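Local coordinates for HK97 Family Phage Portal Protein (Corynebacterium diphtheriae, PDB 3KDR) that probably forms part of the dodecameric portal ring of an HK97-family phage, the channel through which DNA is expected to enter and leave the capsid, at residues A66-A80 against I90-I102. Sequence-based numbering, arbitrary orientation.
Sequences ATADDLLFNGVACWA and IGAIHIPLDTWQI. With SO4 (sulfate ion), chain I.
His94 of strand 90-95 spans the gap to helix 66-74. Its CB lies near CD1 of the Trp79 indole, the two side chains crossing at about a right angle. With CG anti to the backbone N (chi1 167°), the imidazole extends toward the helix, where Ala66 CB sits over the centre of one face, 3.5 Å from the ring centroid in a CH-pi contact; this methyl, small enough to let the helix come close, touches CG, ND1 and CE1. CD2 passes Thr67 OG1 and Asp70 OD1. At the tip, NE2 donates to Asp70 OD1 (2.8 Å), leaving in the ring plane but meeting the carboxylate from above its own plane. Asp70 OD2 makes a salt bridge with Arg11, so the two oxygens serve a ring N-H and a guanidinium. ND1 points to a sulfate, probably from the crystallisation liquor, whose placement is doubtful.

Thr67, whose hydroxyl also bonds Arg63 O, accepts a nearly straight bond (178°) from Trp79 NE1, tying helix to strand. On the other face of the sheet Cys78 CB rests over the five-membered ring of Trp100, with SG above it as a sulfur-aromatic contact; a slim, polarisable side chain suits that flat surface. Ala80 and Ile93 form an antiparallel hydrogen-bonded pair (Ala80 N to Ile93 O, 2.7 Å). Together these contacts describe helix 60-74 leading into a beta hairpin of an antiparallel sheet and packed on the face carrying Trp79 and His94.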
loop_
_atom_site.group_PDB
_atom_site.type_symbol
_atom_site.label_atom_id
_atom_site.label_comp_id
_atom_site.label_asym_id
_atom_site.label_seq_id
_atom_site.Cartn_x
_atom_site.Cartn_y
_atom_site.Cartn_z
ATOM N N ALA C 66 -9.423 -45.119 12.991
ATOM C CA ALA C 66 -9.334 -45.877 11.767
ATOM C C ALA C 66 -10.626 -45.733 10.941
ATOM O O ALA C 66 -10.625 -45.758 9.694
ATOM C CB ALA C 66 -9.094 -47.315 12.100
ATOM N N THR C 67 -11.725 -45.657 11.663
ATOM C CA THR C 67 -13.068 -45.535 11.103
ATOM C C THR C 67 -13.286 -44.205 10.437
ATOM O O THR C 67 -13.855 -44.116 9.363
ATOM C CB THR C 67 -14.112 -45.662 12.235
ATOM O OG1 THR C 67 -13.818 -46.851 12.988
ATOM C CG2 THR C 67 -15.477 -45.739 11.713
ATOM N N ALA C 68 -12.857 -43.150 11.097
ATOM C CA ALA C 68 -12.951 -41.838 10.517
ATOM C C ALA C 68 -12.165 -41.855 9.234
ATOM O O ALA C 68 -12.586 -41.363 8.238
ATOM C CB ALA C 68 -12.403 -40.826 11.464
ATOM N N ASP C 69 -11.009 -42.467 9.266
ATOM C CA ASP C 69 -10.189 -42.505 8.121
ATOM C C ASP C 69 -10.847 -43.260 7.026
ATOM O O ASP C 69 -10.873 -42.799 5.909
ATOM C CB ASP C 69 -8.929 -43.215 8.458
ATOM C CG ASP C 69 -7.845 -42.297 8.893
ATOM O OD1 ASP C 69 -8.052 -41.059 9.006
ATOM O OD2 ASP C 69 -6.743 -42.827 9.101
ATOM N N ASP C 70 -11.368 -44.438 7.343
ATOM C CA ASP C 70 -12.024 -45.253 6.339
ATOM C C ASP C 70 -13.131 -44.466 5.635
ATOM O O ASP C 70 -13.289 -44.459 4.425
ATOM C CB ASP C 70 -12.643 -46.465 7.003
ATOM C CG ASP C 70 -11.789 -47.705 6.925
ATOM O OD1 ASP C 70 -12.264 -48.738 7.467
ATOM O OD2 ASP C 70 -10.685 -47.672 6.343
ATOM N N LEU C 71 -13.904 -43.782 6.436
ATOM C CA LEU C 71 -15.046 -43.074 5.915
ATOM C C LEU C 71 -14.607 -41.985 4.999
ATOM O O LEU C 71 -15.170 -41.785 3.967
ATOM C CB LEU C 71 -15.828 -42.464 7.068
ATOM C CG LEU C 71 -17.106 -43.161 7.501
ATOM C CD1 LEU C 71 -17.287 -44.555 6.937
ATOM C CD2 LEU C 71 -17.103 -43.169 8.986
ATOM N N LEU C 72 -13.604 -41.254 5.417
ATOM C CA LEU C 72 -13.119 -40.108 4.683
ATOM C C LEU C 72 -12.582 -40.432 3.307
ATOM O O LEU C 72 -12.936 -39.788 2.346
ATOM C CB LEU C 72 -11.987 -39.588 5.496
ATOM C CG LEU C 72 -11.400 -38.223 5.293
ATOM C CD1 LEU C 72 -12.441 -37.151 5.392
ATOM C CD2 LEU C 72 -10.422 -38.080 6.426
ATOM N N PHE C 73 -11.682 -41.414 3.256
ATOM C CA PHE C 73 -11.059 -41.870 2.029
ATOM C C PHE C 73 -11.840 -42.834 1.203
ATOM O O PHE C 73 -11.804 -42.740 -0.016
ATOM C CB PHE C 73 -9.743 -42.529 2.351
ATOM C CG PHE C 73 -8.714 -41.568 2.753
ATOM C CD1 PHE C 73 -8.044 -40.841 1.800
ATOM C CD2 PHE C 73 -8.447 -41.331 4.072
ATOM C CE1 PHE C 73 -7.116 -39.929 2.144
ATOM C CE2 PHE C 73 -7.491 -40.403 4.416
ATOM C CZ PHE C 73 -6.821 -39.712 3.439
ATOM N N ASN C 74 -12.508 -43.794 1.839
ATOM C CA ASN C 74 -13.187 -44.847 1.091
ATOM C C ASN C 74 -14.692 -44.799 1.134
ATOM O O ASN C 74 -15.344 -45.474 0.397
ATOM C CB ASN C 74 -12.685 -46.161 1.583
ATOM C CG ASN C 74 -11.394 -46.491 0.989
ATOM O OD1 ASN C 74 -11.351 -46.974 -0.126
ATOM N ND2 ASN C 74 -10.303 -46.197 1.698
ATOM N N GLY C 75 -15.270 -43.997 1.997
ATOM C CA GLY C 75 -16.732 -43.851 1.969
ATOM C C GLY C 75 -17.509 -44.843 2.822
ATOM O O GLY C 75 -18.732 -44.709 2.954
ATOM N N VAL C 76 -16.812 -45.817 3.400
ATOM C CA VAL C 76 -17.450 -46.842 4.197
ATOM C C VAL C 76 -16.482 -47.327 5.217
ATOM O O VAL C 76 -15.291 -47.117 5.038
ATOM C CB VAL C 76 -17.781 -48.034 3.354
ATOM C CG1 VAL C 76 -18.951 -47.742 2.518
ATOM C CG2 VAL C 76 -16.584 -48.372 2.524
ATOM N N ALA C 77 -16.984 -47.985 6.266
ATOM C CA ALA C 77 -16.116 -48.603 7.287
ATOM C C ALA C 77 -16.841 -49.770 7.844
ATOM O O ALA C 77 -18.047 -49.786 7.780
ATOM C CB ALA C 77 -15.788 -47.643 8.386
ATOM N N CYS C 78 -16.106 -50.746 8.380
ATOM C CA CYS C 78 -16.705 -51.875 9.135
ATOM C C CYS C 78 -16.115 -52.083 10.500
ATOM O O CYS C 78 -14.890 -52.021 10.688
ATOM C CB CYS C 78 -16.474 -53.164 8.399
ATOM S SG CYS C 78 -17.671 -54.422 8.678
ATOM N N TRP C 79 -16.990 -52.359 11.451
ATOM C CA TRP C 79 -16.586 -52.888 12.758
ATOM C C TRP C 79 -17.015 -54.322 12.756
ATOM O O TRP C 79 -18.096 -54.627 12.261
ATOM C CB TRP C 79 -17.326 -52.166 13.892
ATOM C CG TRP C 79 -16.870 -50.813 14.148
ATOM C CD1 TRP C 79 -15.941 -50.111 13.453
ATOM C CD2 TRP C 79 -17.307 -49.976 15.182
ATOM N NE1 TRP C 79 -15.757 -48.889 14.005
ATOM C CE2 TRP C 79 -16.598 -48.768 15.067
ATOM C CE3 TRP C 79 -18.205 -50.134 16.227
ATOM C CZ2 TRP C 79 -16.784 -47.720 15.922
ATOM C CZ3 TRP C 79 -18.394 -49.068 17.080
ATOM C CH2 TRP C 79 -17.681 -47.884 16.924
ATOM N N ALA C 80 -16.189 -55.203 13.297
ATOM C CA ALA C 80 -16.590 -56.600 13.499
ATOM C C ALA C 80 -17.009 -56.743 14.933
ATOM O O ALA C 80 -16.198 -56.571 15.819
ATOM C CB ALA C 80 -15.476 -57.525 13.199
ATOM N N ILE C 90 -20.702 -56.974 23.147
ATOM C CA ILE C 90 -19.913 -56.539 24.316
ATOM C C ILE C 90 -18.583 -55.860 23.953
ATOM O O ILE C 90 -17.893 -55.390 24.819
ATOM C CB ILE C 90 -19.639 -57.695 25.282
ATOM C CG1 ILE C 90 -18.847 -58.798 24.566
ATOM C CG2 ILE C 90 -20.968 -58.239 25.882
ATOM C CD1 ILE C 90 -18.199 -59.764 25.501
ATOM N N GLY C 91 -18.239 -55.833 22.672
ATOM C CA GLY C 91 -17.064 -55.115 22.191
ATOM C C GLY C 91 -17.055 -55.107 20.675
ATOM O O GLY C 91 -17.761 -55.910 20.057
ATOM N N ALA C 92 -16.297 -54.207 20.073
ATOM C CA ALA C 92 -16.298 -54.112 18.639
ATOM C C ALA C 92 -14.933 -53.628 18.187
ATOM O O ALA C 92 -14.356 -52.719 18.792
ATOM C CB ALA C 92 -17.407 -53.143 18.174
ATOM N N ILE C 93 -14.416 -54.212 17.120
ATOM C CA ILE C 93 -13.187 -53.724 16.578
ATOM C C ILE C 93 -13.325 -53.341 15.135
ATOM O O ILE C 93 -14.004 -53.991 14.378
ATOM C CB ILE C 93 -12.016 -54.762 16.679
ATOM C CG1 ILE C 93 -12.328 -56.038 15.910
ATOM C CG2 ILE C 93 -11.677 -55.065 18.099
ATOM C CD1 ILE C 93 -11.067 -56.802 15.505
ATOM N N HIS C 94 -12.622 -52.300 14.758
ATOM C CA HIS C 94 -12.503 -51.925 13.386
ATOM C C HIS C 94 -11.638 -52.881 12.670
ATOM O O HIS C 94 -10.601 -53.249 13.166
ATOM C CB HIS C 94 -11.825 -50.586 13.297
ATOM C CG HIS C 94 -11.381 -50.235 11.920
ATOM N ND1 HIS C 94 -10.132 -50.548 11.457
ATOM C CD2 HIS C 94 -12.015 -49.594 10.911
ATOM C CE1 HIS C 94 -10.020 -50.135 10.210
ATOM N NE2 HIS C 94 -11.150 -49.555 9.854
ATOM N N ILE C 95 -12.044 -53.244 11.469
ATOM C CA ILE C 95 -11.264 -54.156 10.634
ATOM C C ILE C 95 -11.003 -53.503 9.292
ATOM O O ILE C 95 -11.812 -52.715 8.802
ATOM C CB ILE C 95 -12.035 -55.443 10.389
ATOM C CG1 ILE C 95 -13.404 -55.143 9.751
ATOM C CG2 ILE C 95 -12.267 -56.119 11.657
ATOM C CD1 ILE C 95 -14.089 -56.318 9.183
ATOM N N PRO C 96 -9.904 -53.847 8.662
ATOM C CA PRO C 96 -9.464 -53.090 7.480
ATOM C C PRO C 96 -10.323 -53.330 6.309
ATOM O O PRO C 96 -10.946 -54.387 6.232
ATOM C CB PRO C 96 -8.087 -53.678 7.196
ATOM C CG PRO C 96 -7.626 -54.193 8.537
ATOM C CD PRO C 96 -8.856 -54.720 9.193
ATOM N N LEU C 97 -10.333 -52.400 5.377
ATOM C CA LEU C 97 -11.252 -52.479 4.289
ATOM C C LEU C 97 -11.006 -53.658 3.447
ATOM O O LEU C 97 -11.945 -54.191 2.885
ATOM C CB LEU C 97 -11.167 -51.245 3.424
ATOM C CG LEU C 97 -12.014 -50.057 3.885
ATOM C CD1 LEU C 97 -11.534 -48.770 3.194
ATOM C CD2 LEU C 97 -13.541 -50.298 3.699
ATOM N N ASP C 98 -9.742 -54.051 3.325
ATOM C CA ASP C 98 -9.363 -55.138 2.407
ATOM C C ASP C 98 -9.732 -56.492 2.936
ATOM O O ASP C 98 -9.657 -57.455 2.212
ATOM C CB ASP C 98 -7.882 -55.119 2.048
ATOM C CG ASP C 98 -7.005 -54.624 3.172
ATOM O OD1 ASP C 98 -7.200 -53.428 3.609
ATOM O OD2 ASP C 98 -6.124 -55.425 3.596
ATOM N N THR C 99 -10.164 -56.553 4.190
ATOM C CA THR C 99 -10.632 -57.795 4.798
ATOM C C THR C 99 -12.156 -57.980 4.846
ATOM O O THR C 99 -12.605 -58.910 5.466
ATOM C CB THR C 99 -10.112 -57.935 6.233
ATOM O OG1 THR C 99 -10.799 -56.995 7.076
ATOM C CG2 THR C 99 -8.635 -57.684 6.275
ATOM N N TRP C 100 -12.955 -57.154 4.197
ATOM C CA TRP C 100 -14.372 -57.435 4.142
ATOM C C TRP C 100 -14.983 -56.997 2.888
ATOM O O TRP C 100 -14.379 -56.231 2.162
ATOM C CB TRP C 100 -15.057 -56.741 5.273
ATOM C CG TRP C 100 -15.113 -55.242 5.272
ATOM C CD1 TRP C 100 -14.257 -54.406 5.883
ATOM C CD2 TRP C 100 -16.156 -54.439 4.763
ATOM N NE1 TRP C 100 -14.681 -53.131 5.754
ATOM C CE2 TRP C 100 -15.854 -53.132 5.061
ATOM C CE3 TRP C 100 -17.315 -54.707 4.068
ATOM C CZ2 TRP C 100 -16.651 -52.099 4.685
ATOM C CZ3 TRP C 100 -18.106 -53.678 3.698
ATOM C CH2 TRP C 100 -17.774 -52.396 3.989
ATOM N N GLN C 101 -16.172 -57.483 2.594
ATOM C CA GLN C 101 -16.883 -57.001 1.409
ATOM C C GLN C 101 -18.309 -57.427 1.423
ATOM O O GLN C 101 -18.687 -58.199 2.264
ATOM C CB GLN C 101 -16.223 -57.492 0.138
ATOM C CG GLN C 101 -16.908 -58.660 -0.465
ATOM C CD GLN C 101 -16.151 -59.294 -1.666
ATOM O OE1 GLN C 101 -15.731 -60.470 -1.601
ATOM N NE2 GLN C 101 -16.018 -58.529 -2.771
ATOM N N ILE C 102 -19.090 -56.898 0.486
ATOM C CA ILE C 102 -20.507 -57.217 0.314
ATOM C C ILE C 102 -20.817 -57.691 -1.087
ATOM O O ILE C 102 -20.669 -56.932 -2.024
ATOM C CB ILE C 102 -21.402 -56.002 0.417
ATOM C CG1 ILE C 102 -21.405 -55.408 1.805
ATOM C CG2 ILE C 102 -22.812 -56.425 0.139
ATOM C CD1 ILE C 102 -22.792 -54.931 2.192
HETATM S S SO4 I . -6.821 -51.119 11.984
HETATM O O1 SO4 I . -8.140 -50.986 12.612
HETATM O O2 SO4 I . -5.940 -50.104 12.582
HETATM O O3 SO4 I . -6.333 -52.481 12.293
HETATM O O4 SO4 I . -6.924 -50.828 10.531
#